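Local coordinates for protein GTP cyclohydrolase 1 type 2 homolog (Escherichia coli, Escherichia coli O157:H7, PDB 1NMO) that binds a pair of metal ions within a ring-shaped homohexamer of the NIF3 family and may help degrade radiation-damaged nucleotides, at residues L9-K13 with L14-A18; W96-P99 with L100-H103; E123-P126 with L127-W130; P136-G139 with L140-A143. All coordinates share one frame; numbering follows the deposited sequence.

Interaction 1. Residues L9-K13 with L14-A18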
loop_
_atom_site.group_PDB
_atom_site.type_symbol
_atom_site.label_atom_id
_atom_site.label_comp_id
_atom_site.label_asym_id
_atom_site.label_seq_id
_atom_site.Cartn_x
_atom_site.Cartn_y
_atom_site.Cartn_z
ATOM N N LEU A 9 41.409 -7.457 29.420
ATOM C CA LEU A 9 41.976 -7.185 28.093
ATOM C C LEU A 9 41.302 -5.985 27.362
ATOM O O LEU A 9 41.968 -5.096 26.797
ATOM C CB LEU A 9 41.865 -8.452 27.251
ATOM C CG LEU A 9 42.377 -8.183 25.839
ATOM C CD1 LEU A 9 43.937 -7.917 25.853
ATOM C CD2 LEU A 9 42.089 -9.345 25.007
ATOM N N ILE A 10 39.974 -5.978 27.348
ATOM C CA ILE A 10 39.226 -4.928 26.653
ATOM C C ILE A 10 39.365 -3.687 27.461
ATOM O O ILE A 10 39.599 -2.613 26.938
ATOM C CB ILE A 10 37.681 -5.233 26.516
ATOM C CG1 ILE A 10 37.457 -6.619 25.971
ATOM C CG2 ILE A 10 37.044 -4.260 25.552
ATOM C CD1 ILE A 10 38.447 -6.862 25.035
ATOM N N ASN A 11 39.237 -3.845 28.770
ATOM C CA ASN A 11 39.364 -2.724 29.655
ATOM C C ASN A 11 40.639 -1.960 29.380
ATOM O O ASN A 11 40.601 -0.716 29.192
ATOM C CB ASN A 11 39.357 -3.245 31.035
ATOM C CG ASN A 11 38.013 -3.107 31.689
ATOM O OD1 ASN A 11 37.030 -2.609 31.099
ATOM N ND2 ASN A 11 37.954 -3.532 32.946
ATOM N N GLU A 12 41.789 -2.642 29.357
ATOM C CA GLU A 12 43.027 -1.889 29.068
ATOM C C GLU A 12 43.088 -1.313 27.657
ATOM O O GLU A 12 43.585 -0.203 27.480
ATOM C CB GLU A 12 44.292 -2.728 29.364
ATOM C CG GLU A 12 44.619 -2.670 30.905
ATOM C CD GLU A 12 45.415 -3.897 31.392
ATOM O OE1 GLU A 12 46.021 -4.600 30.517
ATOM O OE2 GLU A 12 45.456 -4.146 32.644
ATOM N N LYS A 13 42.550 -2.030 26.673
ATOM C CA LYS A 13 42.565 -1.531 25.287
ATOM C C LYS A 13 41.696 -0.284 25.136
ATOM O O LYS A 13 42.081 0.718 24.522
ATOM C CB LYS A 13 42.108 -2.638 24.343
ATOM C CG LYS A 13 42.007 -2.261 22.815
ATOM C CD LYS A 13 43.313 -1.712 22.191
ATOM C CE LYS A 13 43.222 -1.562 20.663
ATOM N NZ LYS A 13 44.577 -1.137 19.938
ATOM N N LEU A 14 40.530 -0.296 25.739
ATOM C CA LEU A 14 39.672 0.864 25.618
ATOM C C LEU A 14 39.998 1.918 26.626
ATOM O O LEU A 14 39.325 2.941 26.669
ATOM C CB LEU A 14 38.214 0.438 25.774
ATOM C CG LEU A 14 37.674 -0.573 24.770
ATOM C CD1 LEU A 14 36.159 -0.632 24.875
ATOM C CD2 LEU A 14 38.057 -0.195 23.362
ATOM N N ASN A 15 41.027 1.688 27.441
ATOM C CA ASN A 15 41.366 2.650 28.527
ATOM C C ASN A 15 40.053 3.005 29.214
ATOM O O ASN A 15 39.734 4.164 29.451
ATOM C CB ASN A 15 42.060 3.884 27.936
ATOM C CG ASN A 15 43.409 3.501 27.274
ATOM O OD1 ASN A 15 44.346 3.018 27.963
ATOM N ND2 ASN A 15 43.505 3.672 25.936
ATOM N N SER A 16 39.305 1.957 29.555
ATOM C CA SER A 16 38.001 2.108 30.165
ATOM C C SER A 16 37.971 2.700 31.580
ATOM O O SER A 16 37.182 3.582 31.879
ATOM C CB SER A 16 37.295 0.754 30.150
ATOM O OG SER A 16 35.982 0.868 30.699
ATOM N N ALA A 17 38.817 2.200 32.461
ATOM C CA ALA A 17 38.788 2.680 33.838
ATOM C C ALA A 17 38.765 4.203 34.050
ATOM O O ALA A 17 38.032 4.715 34.936
ATOM C CB ALA A 17 39.972 2.044 34.618
ATOM N N ALA A 18 39.556 4.920 33.233
ATOM C CA ALA A 18 39.671 6.385 33.333
ATOM C C ALA A 18 38.414 7.189 33.001
ATOM O O ALA A 18 38.290 8.355 33.432
ATOM C CB ALA A 18 40.833 6.879 32.450
#

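Interaction 2. Residues W96-P99 with L100-H103. With FE (Fe (III) ion), chain H.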
loop_
_atom_site.group_PDB
_atom_site.type_symbol
_atom_site.label_atom_id
_atom_site.label_comp_id
_atom_site.label_asym_id
_atom_site.label_seq_id
_atom_site.Cartn_x
_atom_site.Cartn_y
_atom_site.Cartn_z
ATOM N N TRP A 96 30.520 -2.147 27.213
ATOM C CA TRP A 96 31.392 -0.984 27.308
ATOM C C TRP A 96 30.619 0.174 26.668
ATOM O O TRP A 96 30.360 0.173 25.462
ATOM C CB TRP A 96 32.710 -1.178 26.571
ATOM C CG TRP A 96 33.705 -1.884 27.414
ATOM C CD1 TRP A 96 34.546 -1.320 28.320
ATOM C CD2 TRP A 96 33.880 -3.311 27.541
ATOM N NE1 TRP A 96 35.224 -2.284 29.008
ATOM C CE2 TRP A 96 34.840 -3.518 28.554
ATOM C CE3 TRP A 96 33.314 -4.436 26.886
ATOM C CZ2 TRP A 96 35.247 -4.784 28.945
ATOM C CZ3 TRP A 96 33.704 -5.692 27.261
ATOM C CH2 TRP A 96 34.675 -5.865 28.300
ATOM N N HIS A 97 30.247 1.174 27.463
ATOM C CA HIS A 97 29.498 2.321 26.964
ATOM C C HIS A 97 30.460 3.445 26.483
ATOM O O HIS A 97 31.082 3.276 25.433
ATOM C CB HIS A 97 28.526 2.803 28.054
ATOM C CG HIS A 97 27.545 3.841 27.603
ATOM N ND1 HIS A 97 27.382 5.046 28.267
ATOM C CD2 HIS A 97 26.714 3.890 26.528
ATOM C CE1 HIS A 97 26.505 5.796 27.615
ATOM N NE2 HIS A 97 26.081 5.121 26.559
ATOM N N LEU A 98 30.681 4.540 27.223
ATOM C CA LEU A 98 31.507 5.618 26.631
ATOM C C LEU A 98 32.860 5.209 26.070
ATOM O O LEU A 98 33.293 5.682 24.961
ATOM C CB LEU A 98 31.631 6.813 27.605
ATOM C CG LEU A 98 30.200 7.344 27.939
ATOM C CD1 LEU A 98 30.253 8.528 28.926
ATOM C CD2 LEU A 98 29.481 7.797 26.687
ATOM N N PRO A 99 33.558 4.302 26.763
ATOM C CA PRO A 99 34.858 3.944 26.173
ATOM C C PRO A 99 34.707 3.441 24.749
ATOM O O PRO A 99 35.590 3.668 23.871
ATOM C CB PRO A 99 35.404 2.875 27.134
ATOM C CG PRO A 99 34.786 3.305 28.482
ATOM C CD PRO A 99 33.345 3.614 28.040
ATOM N N LEU A 100 33.592 2.772 24.463
ATOM C CA LEU A 100 33.420 2.237 23.079
ATOM C C LEU A 100 32.923 3.321 22.102
ATOM O O LEU A 100 32.848 3.100 20.902
ATOM C CB LEU A 100 32.514 0.985 23.096
ATOM C CG LEU A 100 32.553 0.075 21.841
ATOM C CD1 LEU A 100 33.985 -0.378 21.518
ATOM C CD2 LEU A 100 31.792 -1.197 22.234
ATOM N N ASP A 101 32.567 4.486 22.616
ATOM C CA ASP A 101 32.221 5.611 21.736
ATOM C C ASP A 101 33.511 6.385 21.419
ATOM O O ASP A 101 33.821 6.653 20.263
ATOM C CB ASP A 101 31.212 6.591 22.413
ATOM C CG ASP A 101 29.811 6.046 22.413
ATOM O OD1 ASP A 101 29.415 5.544 21.336
ATOM O OD2 ASP A 101 29.116 6.066 23.463
ATOM N N ALA A 102 34.263 6.716 22.480
ATOM C CA ALA A 102 35.497 7.505 22.374
ATOM C C ALA A 102 36.784 6.886 21.798
ATOM O O ALA A 102 37.525 7.576 21.138
ATOM C CB ALA A 102 35.810 8.147 23.729
ATOM N N HIS A 103 37.074 5.610 21.974
ATOM C CA HIS A 103 38.361 5.112 21.410
ATOM C C HIS A 103 38.739 5.608 19.979
ATOM O O HIS A 103 38.042 5.347 19.002
ATOM C CB HIS A 103 38.394 3.575 21.479
ATOM C CG HIS A 103 39.768 3.006 21.415
ATOM N ND1 HIS A 103 40.282 2.419 20.265
ATOM C CD2 HIS A 103 40.798 3.078 22.298
ATOM C CE1 HIS A 103 41.565 2.166 20.441
ATOM N NE2 HIS A 103 41.905 2.559 21.665
HETATM FE FE FE H . 26.958 5.714 22.383
HETATM O O HOH W 1 26.971 8.087 22.308
#

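Interaction 3. Residues E123-P126 with L127-W130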
loop_
_atom_site.group_PDB
_atom_site.type_symbol
_atom_site.label_atom_id
_atom_site.label_comp_id
_atom_site.label_asym_id
_atom_site.label_seq_id
_atom_site.Cartn_x
_atom_site.Cartn_y
_atom_site.Cartn_z
ATOM N N GLU A 123 38.991 17.434 18.192
ATOM C CA GLU A 123 37.773 17.183 18.917
ATOM C C GLU A 123 37.349 18.507 19.482
ATOM O O GLU A 123 38.164 19.391 19.744
ATOM C CB GLU A 123 37.911 16.070 19.968
ATOM C CG GLU A 123 38.495 16.376 21.293
ATOM C CD GLU A 123 37.958 15.414 22.365
ATOM O OE1 GLU A 123 37.967 14.176 22.177
ATOM O OE2 GLU A 123 37.509 15.892 23.433
ATOM N N ILE A 124 36.058 18.706 19.530
ATOM C CA ILE A 124 35.488 19.927 20.041
ATOM C C ILE A 124 35.274 19.735 21.561
ATOM O O ILE A 124 35.426 20.661 22.357
ATOM C CB ILE A 124 34.102 20.149 19.350
ATOM C CG1 ILE A 124 34.265 20.315 17.841
ATOM C CG2 ILE A 124 33.409 21.346 19.940
ATOM C CD1 ILE A 124 32.930 20.641 17.143
ATOM N N GLU A 125 34.895 18.528 21.950
ATOM C CA GLU A 125 34.622 18.163 23.337
ATOM C C GLU A 125 34.844 16.660 23.366
ATOM O O GLU A 125 34.896 15.990 22.321
ATOM C CB GLU A 125 33.170 18.357 23.648
ATOM C CG GLU A 125 32.830 19.741 24.039
ATOM C CD GLU A 125 31.289 19.893 24.150
ATOM O OE1 GLU A 125 30.644 18.976 24.674
ATOM O OE2 GLU A 125 30.729 20.928 23.739
ATOM N N PRO A 126 34.933 16.077 24.559
ATOM C CA PRO A 126 35.153 14.643 24.682
ATOM C C PRO A 126 34.399 13.664 23.702
ATOM O O PRO A 126 35.023 12.777 22.994
ATOM C CB PRO A 126 34.839 14.415 26.189
ATOM C CG PRO A 126 35.496 15.600 26.839
ATOM C CD PRO A 126 34.884 16.721 25.886
ATOM N N LEU A 127 33.090 13.747 23.607
ATOM C CA LEU A 127 32.508 12.777 22.680
ATOM C C LEU A 127 32.107 13.378 21.341
ATOM O O LEU A 127 31.208 12.824 20.657
ATOM C CB LEU A 127 31.248 12.220 23.315
ATOM C CG LEU A 127 31.529 11.441 24.618
ATOM C CD1 LEU A 127 30.249 11.420 25.469
ATOM C CD2 LEU A 127 31.998 9.967 24.249
ATOM N N VAL A 128 32.769 14.489 20.968
ATOM C CA VAL A 128 32.429 15.213 19.775
ATOM C C VAL A 128 33.591 15.563 18.906
ATOM O O VAL A 128 34.119 16.649 19.019
ATOM C CB VAL A 128 31.751 16.545 20.155
ATOM C CG1 VAL A 128 31.110 17.148 18.963
ATOM C CG2 VAL A 128 30.709 16.305 21.180
ATOM N N PRO A 129 34.010 14.672 17.999
ATOM C CA PRO A 129 35.139 14.945 17.102
ATOM C C PRO A 129 34.690 15.826 15.990
ATOM O O PRO A 129 33.469 16.002 15.817
ATOM C CB PRO A 129 35.517 13.566 16.593
ATOM C CG PRO A 129 34.184 12.840 16.658
ATOM C CD PRO A 129 33.675 13.244 18.011
ATOM N N TRP A 130 35.640 16.454 15.280
ATOM C CA TRP A 130 35.247 17.249 14.110
ATOM C C TRP A 130 36.256 16.938 13.013
ATOM O O TRP A 130 37.302 16.368 13.275
ATOM C CB TRP A 130 35.250 18.766 14.367
ATOM C CG TRP A 130 36.656 19.387 14.540
ATOM C CD1 TRP A 130 37.330 19.584 15.726
ATOM C CD2 TRP A 130 37.511 19.912 13.505
ATOM N NE1 TRP A 130 38.544 20.192 15.490
ATOM C CE2 TRP A 130 38.674 20.415 14.139
ATOM C CE3 TRP A 130 37.406 20.014 12.096
ATOM C CZ2 TRP A 130 39.727 21.028 13.420
ATOM C CZ3 TRP A 130 38.501 20.651 11.363
ATOM C CH2 TRP A 130 39.609 21.137 12.037
#

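Interaction 4. Residues P136-G139 with L140-A143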
loop_
_atom_site.group_PDB
_atom_site.type_symbol
_atom_site.label_atom_id
_atom_site.label_comp_id
_atom_site.label_asym_id
_atom_site.label_seq_id
_atom_site.Cartn_x
_atom_site.Cartn_y
_atom_site.Cartn_z
ATOM N N PRO A 136 33.926 17.159 -0.232
ATOM C CA PRO A 136 32.788 18.040 0.136
ATOM C C PRO A 136 31.714 17.897 -0.866
ATOM O O PRO A 136 32.065 17.697 -1.992
ATOM C CB PRO A 136 33.378 19.439 0.111
ATOM C CG PRO A 136 34.924 19.211 0.266
ATOM C CD PRO A 136 35.112 17.959 -0.621
ATOM N N VAL A 137 30.433 17.958 -0.443
ATOM C CA VAL A 137 29.251 17.897 -1.289
ATOM C C VAL A 137 28.098 18.722 -0.655
ATOM O O VAL A 137 28.199 19.145 0.484
ATOM C CB VAL A 137 28.804 16.477 -1.471
ATOM C CG1 VAL A 137 29.989 15.681 -1.870
ATOM C CG2 VAL A 137 28.155 15.940 -0.178
ATOM N N PRO A 138 27.016 19.024 -1.417
ATOM C CA PRO A 138 25.939 19.806 -0.778
ATOM C C PRO A 138 25.166 18.913 0.219
ATOM O O PRO A 138 25.308 17.681 0.224
ATOM C CB PRO A 138 25.062 20.227 -1.957
ATOM C CG PRO A 138 26.020 20.124 -3.182
ATOM C CD PRO A 138 26.755 18.837 -2.865
ATOM N N GLY A 139 24.301 19.519 1.035
ATOM C CA GLY A 139 23.588 18.757 2.037
ATOM C C GLY A 139 22.729 17.610 1.597
ATOM O O GLY A 139 22.676 16.599 2.295
ATOM N N LEU A 140 22.055 17.735 0.452
ATOM C CA LEU A 140 21.148 16.678 -0.028
ATOM C C LEU A 140 21.969 15.446 -0.376
ATOM O O LEU A 140 21.657 14.282 -0.012
ATOM C CB LEU A 140 20.388 17.199 -1.246
ATOM C CG LEU A 140 19.859 16.164 -2.263
ATOM C CD1 LEU A 140 18.737 15.373 -1.588
ATOM C CD2 LEU A 140 19.264 16.881 -3.561
ATOM N N GLU A 141 23.059 15.718 -1.063
ATOM C CA GLU A 141 24.010 14.672 -1.462
ATOM C C GLU A 141 24.587 13.992 -0.213
ATOM O O GLU A 141 24.778 12.760 -0.188
ATOM C CB GLU A 141 25.153 15.310 -2.258
ATOM C CG GLU A 141 25.499 14.476 -3.482
ATOM C CD GLU A 141 26.720 15.027 -4.262
ATOM O OE1 GLU A 141 26.641 16.217 -4.737
ATOM O OE2 GLU A 141 27.726 14.247 -4.397
ATOM N N LEU A 142 24.876 14.765 0.819
ATOM C CA LEU A 142 25.419 14.138 2.012
ATOM C C LEU A 142 24.335 13.203 2.583
ATOM O O LEU A 142 24.629 12.138 3.083
ATOM C CB LEU A 142 25.826 15.199 3.055
ATOM C CG LEU A 142 26.481 14.575 4.293
ATOM C CD1 LEU A 142 27.557 13.609 3.823
ATOM C CD2 LEU A 142 27.091 15.660 5.210
ATOM N N ALA A 143 23.077 13.597 2.490
ATOM C CA ALA A 143 21.964 12.788 3.013
ATOM C C ALA A 143 21.895 11.487 2.308
ATOM O O ALA A 143 21.791 10.419 2.926
ATOM C CB ALA A 143 20.667 13.501 2.822
#

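Interaction 1. Residues L9-K13 with L14-A18
Ile10 and Leu14, a helical turn apart, lie side by side and point the same way, CG2 of Ile10 touching CD1 of Leu14 at 3.8 Å. Leu14 CG is turned beside its own backbone N (chi1 -60°), which brings it to 3.5 Å from Ile10 O. The same oxygen accepts Leu14 N at 2.8 Å in a nearly straight bond of 170°. Beyond Leu14 the helix 3-13 ends in a Schellman motif: Asn15 takes a positive phi of 46° and turns the chain out of the helix, while two amides beyond its end still bond back into the last turn. Ser16 N donates a hydrogen bond to Asn11 O at 3.0 Å, and Asn15 N makes a weak bond to Glu12 O at 3.2 Å. On the flank of this turn the Asn11 amide stands beside the serine, OD1 3.5 Å from Ser16 CB. That oxygen is held by a hydrogen bond from the indole NE1 of Trp96, whose ring also packs on Ile10. Further out, Leu226 and Leu230 of helix 221-233 back Ile10, Pro99 and Leu100 of helix 98-102 meet Leu14, and Lys13 NZ forms a salt bridge with Glu105 OE1.

Interaction 2. Residues W96-P99 with L100-H103
The short helix 98-102, entered from strand 92-95 through Trp96 and His97, carries Asp101, a ligand of the dinuclear iron site. Asp101 OD2 binds one iron(III) ion at 2.4 Å and Asp101 OD1 stands at a longer 2.7 Å from it, an uneven two-oxygen grip. His63 and Glu219 bind the same metal, and a water completes the ligands seen. Asp101 OD1 is also hydrogen-bonded by Asn108 ND2, a second-shell contact that should fix the rotation of the carboxylate. With CG beside the backbone N (chi1 -77°), the carboxylate crosses the Leu98 side chain obliquely, OD2 lying 3.7 Å from Leu98 CD2. Two amides share Leu98 O: Ala102 N comes in almost straight at 2.9 Å (173°), whereas Asp101 N, at 2.7 Å, sits well above the carbonyl plane. The helix opens with Leu100 N bonded to His97 O at 2.7 Å and ends with His103 N on Pro99 O at 3.1 Å. Asp21 holds His97 ND1, and the imidazole meets the ring of His63. Trp96 pairs through its backbone with Val62 of strand 59-62; its indole rests on Ile10 of helix 3-13, while Leu100 and Asp101 bond through their backbones to Asn108 and Asn109 of helix 108-116.

Interaction 3. Residues E123-P126 with L127-W130
Val128 is bonded at both ends of its backbone: Val128 O accepts Ile124 N at 2.9 Å, with an angle of 166°, and Val128 N donates to Glu125 O, also at 2.9 Å. The second bond closes a type I turn from Glu125 to Val128, with Pro126 and Leu127 at its corners. On one face Glu125 CB lies 4.0 Å from Val128 CG2, and the acid reaches on to Ser181 through OE2. Ile124 swings out beside the strand; its CB is 3.5 Å from Val128 O, and its CG1 touches Trp130 CD1 at 3.8 Å. The two side chains cross at about a right angle. Trp130 carries CG between its backbone N and carbonyl carbon (chi1 70°), which turns the indole back alongside Glu123, whose carbonyl carbon lies in the ring plane at its edge. Phe185 of helix 179-185 meets both Ile124 and the Trp130 ring. At the turn, Leu127 packs on Leu98 and the metal ligand Asp101. Glu123 faces Pro129 in a non-hydrogen-bonded pair, while Ile124 and Glu125 together face Val128: a classic beta bulge in the hairpin joining strand 118-123, outermost in the six-stranded sheet within this chain, to strand 128-137.

Interaction 4. Residues P136-G139 with L140-A143
The Glu141 carboxylate lies flat against Val137, whose CB sits over one face, 3.8 Å from Glu141 CD. The Pro138 ring approaches obliquely and brings its CD to 3.2 Å from Glu141 OE1. Glu141 OE2 passes along the valine branch, 3.7 Å from Val137 CG1. An unstaggered first torsion (chi1 -136°) followed by an extended chain carries the acid back across the two residues before the helix, and Val137 and Glu141 cross at about a right angle. The Glu141 carboxylate, in the first turn, would probably be favoured by the helix dipole. Val137 CG2 is directed into that turn, 3.6 Å from Leu142 N and 4.1 Å from Leu142 CB, which covers the start of the helix with an apolar group. Under this cover Leu142 N bonds to Pro138 O at 3.0 Å, and Ala143 N to Gly139 O at 3.0 Å. Gly139 O has a second partner, the hydroxyl of Tyr211, whose ring also packs on Leu142 and Ala143. Leu142 also touches Val165 of strand 165-170, and Leu140 packs on Arg224 of the second subunit. Pro138 takes the N-cap position, making this the strand-to-helix junction where strand 128-137 passes into helix 139-150, away from the metal site.

In the fold
Interactions 1, 2 and 3 form a chain of contacts running past the iron site, and interaction 4 stands apart. The centres of interactions 1 and 2 are 9 Å apart, and Ser16 OG packs on Pro99 CG at 3.5 Å. Interactions 2 and 3, 13 Å between centres, meet where Leu98 CD2 touches Leu127 CD1 at 3.9 Å. Asp101 in interaction 2 binds metal directly; the side chains of Leu127 and Leu14 lie about 7 Å and 11 Å from a bound iron. Interaction 4 shares strand 128-137 with interaction 3 but is 22 Å from it between centres, and its nearest atoms are about 19 Å from interaction 2.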